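Local structure of COPII coat assembly protein SEC16 (3MZK) at residues I119-Y124 and V256-I261; I302-L308 and Y339-F343. The protein helps initiate assembly of the COPII coat that forms transport vesicles and selects cargo at the endoplasmic reticulum, and also takes part in autophagy. All coordinates share one frame. Residue numbers count along the deposited sequence, not the author numbering.

Interaction 1. Residues I119-Y124 and V256-I261; sequences ISKLLY and VAAVLI
A close antiparallel helix pair, mostly buried, joins helix 116-123 to helix 252-261 within the alpha-helical stack of the Sec16 central region. The short axes come within 8.3 Å at a signed crossing angle of -164°. Small residues at the crossing permit this closeness: Ser-120 and Ala-257 face each other with CA atoms 4.3 Å apart. Toward one flank, Leu-123 and Leu-260, both with chi1 m and chi2 t, meet CD1 to CD1 at 4.2 Å; Leu-123 CD1 also reaches Val-256 CG1 (3.5 Å), and Ile-119 CG2 touches Leu-260 CD1 (3.6 Å). Helices 275-290 and 294-303 cover Val-256 further. Tyr-124, the first residue beyond helical phi/psi, rests its CB 3.7 Å from Ala-257 CB, while its ring leads away and the residue packs on Gln-162 of a second Sec16 subunit. Ile-261 meets Thr-163 of that subunit, so the pair borders the Sec16-Sec16 interface. With chi1 t, Ser-120 OG donates a hydrogen bond to Ala-257 O at 2.7 Å, the carbonyl that also accepts Ile-261 N.

Interaction 2. Residues I302-L308 and Y339-F343; sequences IIGNVPL and YEYIF
Tyr-339 lays its ring into the turn made by residues 302-308, where a Schellman motif ends helix 294-303 in the helical stack of the Sec16 domain. Asn-305 takes positive phi (55°/37°), its N bonded to Ile-302 O at 2.9 Å; Val-306 to Leu-308 then run extended. Helix 330-344 presents Tyr-339 (chi1 t) and, one turn on, Phe-343 (chi1 m) to this bend. CA atoms lie 7.9 Å apart at Ile-302 and Tyr-339 and 8.5 Å apart at Asn-305 and Phe-343, so side chains bridge the gap. Ile-302 CG2 lies 4.0 Å from Tyr-339 CE1, and Leu-308 CG sits at the ring's edge, 3.9 Å from Tyr-339 CD2. Phe-343 brings CZ within 3.3 Å of Asn-305 O, which lies near the plane of its ring, and CE1 to 4.2 Å from Pro-307 CA; Phe-352 meets this ring edge-to-face. Asn-305 OD1 is hydrogen-bonded to Lys-109 of helix 101-111. Deep in the turn, Tyr-339 OH donates a 2.8 Å hydrogen bond to Val-306 O.

Interaction 1 closes before interaction 2 opens along the chain, and their centres lie about 18 Å apart. The first brings together segments 132 residues apart in sequence; the second connects the turn after helix 294-303 to helix 330-344, its segments only 31 residues apart. Ile-303 joins the two sites: it faces away from 339-343, and its CD1 reaches Ile-119 CG2 (4.0 Å), Leu-260 CD1 (4.2 Å) and Leu-123 CD1 (4.3 Å). Helix 101-111 also borders both, through Met-108 on Ile-119 and Leu-105 on Ile-302. Helices 101-111, 116-123, 252-261 and 294-303 thus meet around Ile-119 and Ile-303, and interaction 2 adds helix 330-344 to this part of the Sec16 edge-element stack.

Interaction 1. Residues I119-Y124 and V256-I261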
ATOM      1  N   ILE B 119     -22.592  15.704   5.017  1.00 68.30           N
ATOM      2  CA  ILE B 119     -23.319  14.834   4.103  1.00 71.71           C
ATOM      3  C   ILE B 119     -24.131  13.805   4.883  1.00 74.17           C
ATOM      4  O   ILE B 119     -25.275  13.510   4.533  1.00 65.79           O
ATOM      5  CB  ILE B 119     -22.375  14.101   3.132  1.00 60.97           C
ATOM      6  CG1 ILE B 119     -21.682  15.094   2.200  1.00 52.43           C
ATOM      7  CG2 ILE B 119     -23.149  13.087   2.317  1.00 45.03           C
ATOM      8  CD1 ILE B 119     -20.635  14.458   1.320  1.00 49.31           C
ATOM      9  N   SER B 120     -23.533  13.264   5.940  1.00 63.96           N
ATOM     10  CA  SER B 120     -24.214  12.295   6.786  1.00 61.96           C
ATOM     11  C   SER B 120     -25.488  12.886   7.379  1.00 64.45           C
ATOM     12  O   SER B 120     -26.548  12.263   7.333  1.00 65.13           O
ATOM     13  CB  SER B 120     -23.284  11.809   7.901  1.00 75.64           C
ATOM     14  OG  SER B 120     -23.957  10.927   8.785  1.00 84.84           O
ATOM     15  N   LYS B 121     -25.380  14.090   7.932  1.00 66.89           N
ATOM     16  CA  LYS B 121     -26.512  14.744   8.588  1.00 75.75           C
ATOM     17  C   LYS B 121     -27.602  15.112   7.594  1.00 67.74           C
ATOM     18  O   LYS B 121     -28.776  15.195   7.947  1.00 74.82           O
ATOM     19  CB  LYS B 121     -26.055  15.993   9.347  1.00 76.42           C
ATOM     20  N   LEU B 122     -27.204  15.343   6.348  1.00 62.76           N
ATOM     21  CA  LEU B 122     -28.158  15.649   5.290  1.00 56.68           C
ATOM     22  C   LEU B 122     -29.039  14.441   4.996  1.00 54.51           C
ATOM     23  O   LEU B 122     -30.255  14.567   4.916  1.00 59.04           O
ATOM     24  CB  LEU B 122     -27.430  16.102   4.028  1.00 54.97           C
ATOM     25  CG  LEU B 122     -28.295  16.346   2.796  1.00 62.90           C
ATOM     26  CD1 LEU B 122     -29.356  17.396   3.080  1.00 62.75           C
ATOM     27  CD2 LEU B 122     -27.426  16.761   1.626  1.00 64.80           C
ATOM     28  N   LEU B 123     -28.423  13.271   4.845  1.00 51.59           N
ATOM     29  CA  LEU B 123     -29.164  12.034   4.630  1.00 43.92           C
ATOM     30  C   LEU B 123     -30.095  11.734   5.791  1.00 57.88           C
ATOM     31  O   LEU B 123     -31.247  11.355   5.592  1.00 74.72           O
ATOM     32  CB  LEU B 123     -28.214  10.852   4.444  1.00 45.96           C
ATOM     33  CG  LEU B 123     -27.372  10.822   3.171  1.00 53.06           C
ATOM     34  CD1 LEU B 123     -26.433   9.633   3.179  1.00 64.66           C
ATOM     35  CD2 LEU B 123     -28.261  10.782   1.947  1.00 57.32           C
ATOM     36  N   TYR B 124     -29.593  11.904   7.007  1.00 71.16           N
ATOM     37  CA  TYR B 124     -30.324  11.468   8.190  1.00 72.51           C
ATOM     38  C   TYR B 124     -30.015  12.350   9.386  1.00 74.53           C
ATOM     39  O   TYR B 124     -28.864  12.444   9.814  1.00 80.89           O
ATOM     40  CB  TYR B 124     -29.960  10.018   8.503  1.00 70.33           C
ATOM     41  CG  TYR B 124     -30.742   9.391   9.628  1.00 80.10           C
ATOM     42  CD1 TYR B 124     -32.047   8.949   9.435  1.00 73.55           C
ATOM     43  CD2 TYR B 124     -30.165   9.210  10.880  1.00 93.42           C
ATOM     44  CE1 TYR B 124     -32.760   8.359  10.464  1.00 86.63           C
ATOM     45  CE2 TYR B 124     -30.869   8.621  11.917  1.00 90.87           C
ATOM     46  CZ  TYR B 124     -32.163   8.198  11.705  1.00 97.24           C
ATOM     47  OH  TYR B 124     -32.860   7.613  12.737  1.00108.53           O
ATOM     48  N   VAL B 256     -26.419   4.601   4.869  1.00 53.35           N
ATOM     49  CA  VAL B 256     -25.317   5.338   4.275  1.00 51.22           C
ATOM     50  C   VAL B 256     -24.802   6.397   5.247  1.00 52.04           C
ATOM     51  O   VAL B 256     -23.597   6.593   5.380  1.00 52.55           O
ATOM     52  CB  VAL B 256     -25.736   5.985   2.933  1.00 46.36           C
ATOM     53  CG1 VAL B 256     -24.596   6.808   2.348  1.00 39.47           C
ATOM     54  CG2 VAL B 256     -26.161   4.911   1.959  1.00 56.55           C
ATOM     55  N   ALA B 257     -25.721   7.069   5.935  1.00 59.75           N
ATOM     56  CA  ALA B 257     -25.359   8.116   6.888  1.00 56.74           C
ATOM     57  C   ALA B 257     -24.485   7.572   8.014  1.00 52.83           C
ATOM     58  O   ALA B 257     -23.552   8.237   8.459  1.00 60.02           O
ATOM     59  CB  ALA B 257     -26.607   8.788   7.452  1.00 40.11           C
ATOM     60  N   ALA B 258     -24.791   6.360   8.462  1.00 44.86           N
ATOM     61  CA  ALA B 258     -24.004   5.707   9.499  1.00 50.97           C
ATOM     62  C   ALA B 258     -22.582   5.457   9.019  1.00 65.68           C
ATOM     63  O   ALA B 258     -21.618   5.713   9.744  1.00 72.06           O
ATOM     64  CB  ALA B 258     -24.654   4.404   9.929  1.00 35.76           C
ATOM     65  N   VAL B 259     -22.454   4.958   7.794  1.00 49.76           N
ATOM     66  CA  VAL B 259     -21.141   4.679   7.226  1.00 49.88           C
ATOM     67  C   VAL B 259     -20.304   5.947   7.095  1.00 57.57           C
ATOM     68  O   VAL B 259     -19.153   5.986   7.525  1.00 51.12           O
ATOM     69  CB  VAL B 259     -21.250   3.986   5.856  1.00 57.29           C
ATOM     70  CG1 VAL B 259     -19.896   3.945   5.172  1.00 61.19           C
ATOM     71  CG2 VAL B 259     -21.816   2.586   6.018  1.00 45.16           C
ATOM     72  N   LEU B 260     -20.889   6.987   6.512  1.00 52.52           N
ATOM     73  CA  LEU B 260     -20.156   8.227   6.267  1.00 56.25           C
ATOM     74  C   LEU B 260     -19.654   8.876   7.556  1.00 57.02           C
ATOM     75  O   LEU B 260     -18.526   9.361   7.619  1.00 68.86           O
ATOM     76  CB  LEU B 260     -21.009   9.217   5.463  1.00 38.60           C
ATOM     77  CG  LEU B 260     -21.422   8.748   4.066  1.00 47.38           C
ATOM     78  CD1 LEU B 260     -22.246   9.809   3.354  1.00 46.83           C
ATOM     79  CD2 LEU B 260     -20.206   8.361   3.234  1.00 35.34           C
ATOM     80  N   ILE B 261     -20.497   8.875   8.582  1.00 55.96           N
ATOM     81  CA  ILE B 261     -20.175   9.563   9.828  1.00 64.06           C
ATOM     82  C   ILE B 261     -19.101   8.820  10.613  1.00 66.15           C
ATOM     83  O   ILE B 261     -18.536   9.359  11.559  1.00 64.48           O
ATOM     84  CB  ILE B 261     -21.425   9.761  10.710  1.00 50.59           C
ATOM     85  CG1 ILE B 261     -21.253  10.979  11.618  1.00 47.57           C
ATOM     86  CG2 ILE B 261     -21.725   8.505  11.507  1.00 51.03           C
ATOM     87  CD1 ILE B 261     -22.519  11.359  12.368  1.00 45.56           C
TER

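Interaction 2. Residues I302-L308 and Y339-F343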
ATOM      1  N   ILE B 302     -23.368   9.871  -6.679  1.00 37.49           N
ATOM      2  CA  ILE B 302     -22.929  11.255  -6.532  1.00 48.38           C
ATOM      3  C   ILE B 302     -21.930  11.404  -5.382  1.00 56.39           C
ATOM      4  O   ILE B 302     -20.845  11.974  -5.549  1.00 48.12           O
ATOM      5  CB  ILE B 302     -24.125  12.186  -6.284  1.00 58.42           C
ATOM      6  CG1 ILE B 302     -24.988  12.275  -7.543  1.00 55.18           C
ATOM      7  CG2 ILE B 302     -23.653  13.566  -5.869  1.00 51.47           C
ATOM      8  CD1 ILE B 302     -26.380  12.833  -7.303  1.00 48.26           C
ATOM      9  N   ILE B 303     -22.297  10.888  -4.213  1.00 55.37           N
ATOM     10  CA  ILE B 303     -21.406  10.925  -3.061  1.00 47.59           C
ATOM     11  C   ILE B 303     -20.090  10.234  -3.387  1.00 52.78           C
ATOM     12  O   ILE B 303     -19.024  10.687  -2.978  1.00 50.32           O
ATOM     13  CB  ILE B 303     -22.036  10.246  -1.838  1.00 38.87           C
ATOM     14  CG1 ILE B 303     -23.330  10.951  -1.443  1.00 39.55           C
ATOM     15  CG2 ILE B 303     -21.067  10.247  -0.672  1.00 45.31           C
ATOM     16  CD1 ILE B 303     -24.106  10.223  -0.373  1.00 38.15           C
ATOM     17  N   GLY B 304     -20.173   9.134  -4.128  1.00 53.98           N
ATOM     18  CA  GLY B 304     -18.996   8.363  -4.483  1.00 49.14           C
ATOM     19  C   GLY B 304     -18.205   8.980  -5.615  1.00 54.38           C
ATOM     20  O   GLY B 304     -17.162   8.463  -6.007  1.00 64.53           O
ATOM     21  N   ASN B 305     -18.700  10.098  -6.134  1.00 63.05           N
ATOM     22  CA  ASN B 305     -18.097  10.753  -7.293  1.00 61.74           C
ATOM     23  C   ASN B 305     -17.952   9.845  -8.507  1.00 61.07           C
ATOM     24  O   ASN B 305     -16.971   9.937  -9.245  1.00 62.77           O
ATOM     25  CB  ASN B 305     -16.745  11.372  -6.939  1.00 48.21           C
ATOM     26  CG  ASN B 305     -16.862  12.830  -6.567  1.00 67.20           C
ATOM     27  OD1 ASN B 305     -17.868  13.256  -6.002  1.00 73.85           O
ATOM     28  ND2 ASN B 305     -15.844  13.613  -6.902  1.00 77.70           N
ATOM     29  N   VAL B 306     -18.930   8.971  -8.714  1.00 45.89           N
ATOM     30  CA  VAL B 306     -18.905   8.081  -9.865  1.00 46.37           C
ATOM     31  C   VAL B 306     -19.165   8.872 -11.141  1.00 48.55           C
ATOM     32  O   VAL B 306     -20.078   9.691 -11.195  1.00 48.32           O
ATOM     33  CB  VAL B 306     -19.953   6.968  -9.732  1.00 48.45           C
ATOM     34  CG1 VAL B 306     -20.041   6.168 -11.021  1.00 44.74           C
ATOM     35  CG2 VAL B 306     -19.628   6.069  -8.545  1.00 29.32           C
ATOM     36  N   PRO B 307     -18.357   8.635 -12.177  1.00 63.65           N
ATOM     37  CA  PRO B 307     -18.520   9.384 -13.432  1.00 57.91           C
ATOM     38  C   PRO B 307     -19.824   9.046 -14.168  1.00 59.27           C
ATOM     39  O   PRO B 307     -20.287   7.901 -14.126  1.00 59.41           O
ATOM     40  CB  PRO B 307     -17.315   8.934 -14.273  1.00 45.57           C
ATOM     41  CG  PRO B 307     -16.375   8.258 -13.312  1.00 56.91           C
ATOM     42  CD  PRO B 307     -17.227   7.693 -12.225  1.00 57.20           C
ATOM     43  N   LEU B 308     -20.407  10.045 -14.828  1.00 52.78           N
ATOM     44  CA  LEU B 308     -21.537   9.826 -15.725  1.00 43.52           C
ATOM     45  C   LEU B 308     -21.026   9.310 -17.066  1.00 46.03           C
ATOM     46  O   LEU B 308     -20.236   9.978 -17.729  1.00 58.48           O
ATOM     47  CB  LEU B 308     -22.322  11.124 -15.938  1.00 44.41           C
ATOM     48  CG  LEU B 308     -23.227  11.612 -14.799  1.00 53.45           C
ATOM     49  CD1 LEU B 308     -23.950  12.893 -15.182  1.00 39.11           C
ATOM     50  CD2 LEU B 308     -24.237  10.543 -14.404  1.00 57.81           C
ATOM     51  N   TYR B 339     -23.406  18.575 -11.805  1.00 52.49           N
ATOM     52  CA  TYR B 339     -22.506  17.490 -11.439  1.00 47.73           C
ATOM     53  C   TYR B 339     -21.272  17.516 -12.333  1.00 53.52           C
ATOM     54  O   TYR B 339     -20.164  17.238 -11.880  1.00 61.43           O
ATOM     55  CB  TYR B 339     -23.231  16.150 -11.556  1.00 50.37           C
ATOM     56  CG  TYR B 339     -22.496  14.969 -10.969  1.00 51.44           C
ATOM     57  CD1 TYR B 339     -22.061  14.983  -9.647  1.00 56.18           C
ATOM     58  CD2 TYR B 339     -22.265  13.823 -11.726  1.00 42.55           C
ATOM     59  CE1 TYR B 339     -21.393  13.894  -9.096  1.00 35.69           C
ATOM     60  CE2 TYR B 339     -21.600  12.729 -11.186  1.00 46.62           C
ATOM     61  CZ  TYR B 339     -21.168  12.772  -9.870  1.00 48.22           C
ATOM     62  OH  TYR B 339     -20.507  11.694  -9.328  1.00 53.43           O
ATOM     63  N   GLU B 340     -21.461  17.865 -13.601  1.00 53.49           N
ATOM     64  CA  GLU B 340     -20.337  17.958 -14.527  1.00 60.36           C
ATOM     65  C   GLU B 340     -19.424  19.117 -14.153  1.00 72.51           C
ATOM     66  O   GLU B 340     -18.199  18.978 -14.129  1.00 78.60           O
ATOM     67  CB  GLU B 340     -20.830  18.134 -15.960  1.00 58.44           C
ATOM     68  CG  GLU B 340     -19.720  18.183 -16.992  1.00 49.26           C
ATOM     69  CD  GLU B 340     -20.237  18.513 -18.378  1.00 70.90           C
ATOM     70  OE1 GLU B 340     -21.028  19.472 -18.499  1.00 73.15           O
ATOM     71  OE2 GLU B 340     -19.860  17.813 -19.343  1.00 75.79           O
ATOM     72  N   TYR B 341     -20.029  20.265 -13.862  1.00 65.16           N
ATOM     73  CA  TYR B 341     -19.270  21.440 -13.461  1.00 59.90           C
ATOM     74  C   TYR B 341     -18.379  21.125 -12.265  1.00 66.46           C
ATOM     75  O   TYR B 341     -17.234  21.562 -12.208  1.00 60.83           O
ATOM     76  CB  TYR B 341     -20.208  22.601 -13.135  1.00 55.50           C
ATOM     77  CG  TYR B 341     -19.496  23.888 -12.791  1.00 60.54           C
ATOM     78  CD1 TYR B 341     -18.811  24.602 -13.765  1.00 65.93           C
ATOM     79  CD2 TYR B 341     -19.512  24.393 -11.493  1.00 51.07           C
ATOM     80  CE1 TYR B 341     -18.156  25.781 -13.458  1.00 63.72           C
ATOM     81  CE2 TYR B 341     -18.863  25.575 -11.177  1.00 53.62           C
ATOM     82  CZ  TYR B 341     -18.187  26.264 -12.166  1.00 65.71           C
ATOM     83  OH  TYR B 341     -17.539  27.437 -11.864  1.00 73.41           O
ATOM     84  N   ILE B 342     -18.908  20.362 -11.315  1.00 68.74           N
ATOM     85  CA  ILE B 342     -18.157  20.001 -10.116  1.00 63.31           C
ATOM     86  C   ILE B 342     -16.892  19.209 -10.463  1.00 66.88           C
ATOM     87  O   ILE B 342     -15.818  19.461  -9.912  1.00 62.94           O
ATOM     88  CB  ILE B 342     -19.036  19.212  -9.125  1.00 59.26           C
ATOM     89  CG1 ILE B 342     -20.123  20.120  -8.549  1.00 57.91           C
ATOM     90  CG2 ILE B 342     -18.198  18.632  -8.009  1.00 48.44           C
ATOM     91  CD1 ILE B 342     -21.174  19.381  -7.763  1.00 63.38           C
ATOM     92  N   PHE B 343     -17.021  18.262 -11.387  1.00 66.27           N
ATOM     93  CA  PHE B 343     -15.872  17.506 -11.873  1.00 61.82           C
ATOM     94  C   PHE B 343     -14.885  18.413 -12.589  1.00 68.21           C
ATOM     95  O   PHE B 343     -13.707  18.087 -12.706  1.00 75.61           O
ATOM     96  CB  PHE B 343     -16.317  16.420 -12.855  1.00 60.47           C
ATOM     97  CG  PHE B 343     -16.724  15.133 -12.206  1.00 58.22           C
ATOM     98  CD1 PHE B 343     -16.123  13.940 -12.578  1.00 53.29           C
ATOM     99  CD2 PHE B 343     -17.709  15.109 -11.232  1.00 56.36           C
ATOM    100  CE1 PHE B 343     -16.492  12.742 -11.987  1.00 37.89           C
ATOM    101  CE2 PHE B 343     -18.086  13.920 -10.640  1.00 66.73           C
ATOM    102  CZ  PHE B 343     -17.476  12.731 -11.021  1.00 56.68           C
TER